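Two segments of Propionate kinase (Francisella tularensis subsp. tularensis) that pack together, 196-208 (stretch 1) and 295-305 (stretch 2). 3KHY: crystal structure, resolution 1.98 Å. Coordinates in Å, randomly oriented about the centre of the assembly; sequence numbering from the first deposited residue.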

# COMPACT_ATOMS: atom_id res chain seq x y z
N VAL A 196 12.90 -15.99 -6.71
CA VAL A 196 13.66 -14.85 -6.23
C VAL A 196 12.77 -13.65 -5.99
O VAL A 196 11.67 -13.54 -6.55
CB VAL A 196 14.80 -14.46 -7.20
CG1 VAL A 196 15.89 -15.52 -7.22
CG2 VAL A 196 14.26 -14.18 -8.62
N ILE A 197 13.24 -12.77 -5.13
CA ILE A 197 12.65 -11.45 -4.97
C ILE A 197 13.64 -10.49 -5.60
O ILE A 197 14.81 -10.50 -5.26
CB ILE A 197 12.47 -11.11 -3.49
CG1 ILE A 197 11.45 -12.07 -2.87
CG2 ILE A 197 12.05 -9.64 -3.32
CD1 ILE A 197 11.43 -12.04 -1.33
N VAL A 198 13.16 -9.70 -6.56
CA VAL A 198 14.02 -8.78 -7.30
C VAL A 198 13.67 -7.35 -6.92
O VAL A 198 12.53 -6.91 -7.09
CB VAL A 198 13.90 -8.97 -8.83
CG1 VAL A 198 14.79 -7.96 -9.58
CG2 VAL A 198 14.26 -10.42 -9.24
N ALA A 199 14.65 -6.63 -6.38
CA ALA A 199 14.49 -5.22 -6.06
C ALA A 199 15.22 -4.40 -7.11
O ALA A 199 16.44 -4.33 -7.13
CB ALA A 199 15.04 -4.93 -4.68
N HIS A 200 14.46 -3.80 -8.02
CA HIS A 200 15.01 -2.92 -9.04
C HIS A 200 14.98 -1.51 -8.46
O HIS A 200 13.91 -0.91 -8.37
CB HIS A 200 14.14 -2.97 -10.30
CG HIS A 200 14.60 -2.06 -11.39
ND1 HIS A 200 15.11 -2.53 -12.59
CD2 HIS A 200 14.67 -0.71 -11.46
CE1 HIS A 200 15.45 -1.51 -13.35
NE2 HIS A 200 15.19 -0.39 -12.69
N LEU A 201 16.14 -1.01 -8.04
CA LEU A 201 16.22 0.31 -7.42
C LEU A 201 17.02 1.22 -8.35
O LEU A 201 18.20 0.99 -8.59
CB LEU A 201 16.90 0.22 -6.04
CG LEU A 201 16.35 -0.89 -5.12
CD1 LEU A 201 17.16 -1.00 -3.81
CD2 LEU A 201 14.87 -0.66 -4.80
N GLY A 202 16.35 2.21 -8.93
CA GLY A 202 17.00 3.22 -9.76
C GLY A 202 16.23 4.52 -9.60
O GLY A 202 15.76 4.83 -8.50
N ASN A 203 16.07 5.29 -10.67
CA ASN A 203 15.25 6.50 -10.57
C ASN A 203 13.80 6.16 -10.22
O ASN A 203 13.20 6.82 -9.36
CB ASN A 203 15.33 7.36 -11.83
CG ASN A 203 16.67 8.04 -11.97
OD1 ASN A 203 17.06 8.86 -11.12
ND2 ASN A 203 17.40 7.71 -13.03
N GLY A 204 13.25 5.16 -10.91
CA GLY A 204 12.05 4.47 -10.46
C GLY A 204 12.48 3.24 -9.68
O GLY A 204 13.57 2.70 -9.93
N CYS A 205 11.67 2.80 -8.73
CA CYS A 205 11.99 1.64 -7.89
C CYS A 205 10.78 0.73 -7.79
O CYS A 205 9.67 1.19 -7.52
CB CYS A 205 12.39 2.07 -6.47
SG CYS A 205 13.90 3.08 -6.38
N SER A 206 10.99 -0.57 -8.01
CA SER A 206 9.92 -1.54 -7.81
C SER A 206 10.51 -2.88 -7.37
O SER A 206 11.70 -3.16 -7.60
CB SER A 206 9.11 -1.72 -9.09
OG SER A 206 9.86 -2.49 -10.01
N ILE A 207 9.68 -3.69 -6.74
CA ILE A 207 10.14 -4.98 -6.25
C ILE A 207 9.14 -6.07 -6.66
O ILE A 207 7.93 -5.84 -6.69
CB ILE A 207 10.37 -4.92 -4.73
CG1 ILE A 207 10.89 -6.26 -4.20
CG2 ILE A 207 9.08 -4.49 -3.98
CD1 ILE A 207 11.38 -6.14 -2.77
N THR A 208 9.65 -7.23 -7.02
CA THR A 208 8.79 -8.26 -7.59
C THR A 208 9.08 -9.61 -6.97
O THR A 208 10.24 -9.95 -6.73
CB THR A 208 9.00 -8.36 -9.11
OG1 THR A 208 8.59 -7.12 -9.70
CG2 THR A 208 8.19 -9.51 -9.71
N ILE A 295 13.61 5.99 5.50
CA ILE A 295 12.27 5.75 4.95
C ILE A 295 12.35 4.86 3.71
O ILE A 295 11.63 3.88 3.57
CB ILE A 295 11.55 7.08 4.65
CG1 ILE A 295 11.33 7.86 5.94
CG2 ILE A 295 10.20 6.82 3.98
CD1 ILE A 295 10.78 9.26 5.72
N PHE A 296 13.25 5.20 2.79
CA PHE A 296 13.45 4.42 1.56
C PHE A 296 13.81 2.97 1.88
O PHE A 296 13.17 2.04 1.39
CB PHE A 296 14.56 5.11 0.76
CG PHE A 296 14.97 4.42 -0.52
CD1 PHE A 296 15.84 3.34 -0.49
CD2 PHE A 296 14.58 4.93 -1.75
CE1 PHE A 296 16.26 2.74 -1.66
CE2 PHE A 296 15.00 4.34 -2.93
CZ PHE A 296 15.85 3.24 -2.89
N SER A 297 14.82 2.77 2.72
CA SER A 297 15.32 1.42 2.98
C SER A 297 14.30 0.56 3.71
O SER A 297 14.16 -0.61 3.43
CB SER A 297 16.62 1.47 3.79
OG SER A 297 17.62 2.20 3.10
N HIS A 298 13.61 1.16 4.68
CA HIS A 298 12.61 0.42 5.46
C HIS A 298 11.46 -0.04 4.59
O HIS A 298 10.94 -1.15 4.74
CB HIS A 298 12.08 1.28 6.59
CG HIS A 298 11.10 0.57 7.47
ND1 HIS A 298 11.48 -0.42 8.35
CD2 HIS A 298 9.76 0.68 7.59
CE1 HIS A 298 10.41 -0.88 8.98
NE2 HIS A 298 9.36 -0.22 8.54
N ARG A 299 11.04 0.80 3.65
CA ARG A 299 9.95 0.39 2.77
C ARG A 299 10.37 -0.80 1.90
O ARG A 299 9.60 -1.76 1.74
CB ARG A 299 9.42 1.54 1.91
CG ARG A 299 8.18 1.09 1.14
CD ARG A 299 7.42 2.21 0.47
NE ARG A 299 7.08 3.32 1.37
CZ ARG A 299 6.63 4.48 0.91
NH1 ARG A 299 6.46 4.62 -0.41
NH2 ARG A 299 6.36 5.49 1.73
N VAL A 300 11.59 -0.77 1.37
CA VAL A 300 12.06 -1.93 0.60
C VAL A 300 12.06 -3.18 1.49
O VAL A 300 11.61 -4.25 1.07
CB VAL A 300 13.50 -1.74 0.03
CG1 VAL A 300 13.99 -3.05 -0.66
CG2 VAL A 300 13.55 -0.55 -0.93
N ALA A 301 12.59 -3.05 2.70
CA ALA A 301 12.62 -4.18 3.62
C ALA A 301 11.22 -4.71 3.94
O ALA A 301 11.02 -5.92 4.00
CB ALA A 301 13.36 -3.83 4.91
N LYS A 302 10.24 -3.81 4.13
CA LYS A 302 8.86 -4.24 4.37
C LYS A 302 8.26 -5.06 3.21
O LYS A 302 7.54 -6.03 3.45
CB LYS A 302 7.95 -3.05 4.72
CG LYS A 302 8.04 -2.68 6.20
CD LYS A 302 7.19 -1.49 6.55
CE LYS A 302 5.71 -1.81 6.45
NZ LYS A 302 4.93 -0.60 6.82
N PHE A 303 8.54 -4.65 1.97
CA PHE A 303 8.07 -5.39 0.81
C PHE A 303 8.76 -6.75 0.71
O PHE A 303 8.13 -7.75 0.42
CB PHE A 303 8.27 -4.59 -0.49
CG PHE A 303 7.09 -3.71 -0.86
CD1 PHE A 303 6.08 -4.19 -1.69
CD2 PHE A 303 6.97 -2.43 -0.34
CE1 PHE A 303 4.99 -3.40 -2.01
CE2 PHE A 303 5.90 -1.62 -0.67
CZ PHE A 303 4.90 -2.11 -1.51
N VAL A 304 10.08 -6.78 0.92
CA VAL A 304 10.79 -8.04 0.91
C VAL A 304 10.15 -8.98 1.92
O VAL A 304 9.83 -10.12 1.59
CB VAL A 304 12.26 -7.85 1.31
CG1 VAL A 304 12.92 -9.21 1.52
CG2 VAL A 304 13.00 -7.05 0.24
N ALA A 305 9.98 -8.50 3.15
CA ALA A 305 9.35 -9.32 4.19
C ALA A 305 7.97 -9.82 3.78
O ALA A 305 7.62 -11.00 4.01
CB ALA A 305 9.26 -8.53 5.50

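Stretch 1 is a β-hairpin, its strands paired by backbone hydrogen bonds such as Val198 N to Thr208 O (2.9 Å) and His200 N to Ser206 O (2.9 Å). Stretch 2 is a helix lying against one face of it, nearly antiparallel to strand 196-201 (159°) and nearly parallel to strand 205-208 (17°). No hydrogen bond crosses between hairpin and helix; the contact is apolar packing that buries 358 Å². Strand alternation sends Ile197, Ala199, Leu201, Cys205 and Ile207 toward the helix, while polar His200, Ser206 and Thr208 lie out of its reach and hydrogen-bond elsewhere in the structure.

Along the helix, the first residue to touch is Phe296. Its CA-to-CB bond points sideways, but with chi1 at t the ring comes nearer the sheet, bringing CE2 to 3.8 Å from Cys205 SG and CE1 to 4.4 Å from Leu201 CD1. A long, flat side chain can thus span a gap near the turn, and the polarizable sulfur meets the ring obliquely. Ser297 points away, and its OG is hydrogen-bonded just outside the stretches.

One turn on, Val300 points toward the hairpin, where a short β-branched side chain suffices: its CG2 is 4.1 Å from Leu201 CD2. Ala301 points away, and Arg299 and Lys302, partly exposed, keep their charged ends clear of the contact.

Phe303 also points toward the sheet, but its closest contact is made near the backbone: CB lies 3.6 Å from Ile207 CG2. Its ring meets that methyl obliquely, a large apolar group packing on the isoleucine while the residue stays partly exposed. Val304, directed sideways, still places CG2 3.5 Å from Ile207 CD1 and CG1 4.3 Å from Ile197 CD1, so its two methyls meet isoleucines from both strands. With both chi angles at t, Ile207 extends CD1 to Val304, while CG2, branching from CB, meets Phe303; its covered area is the largest, 73 Å².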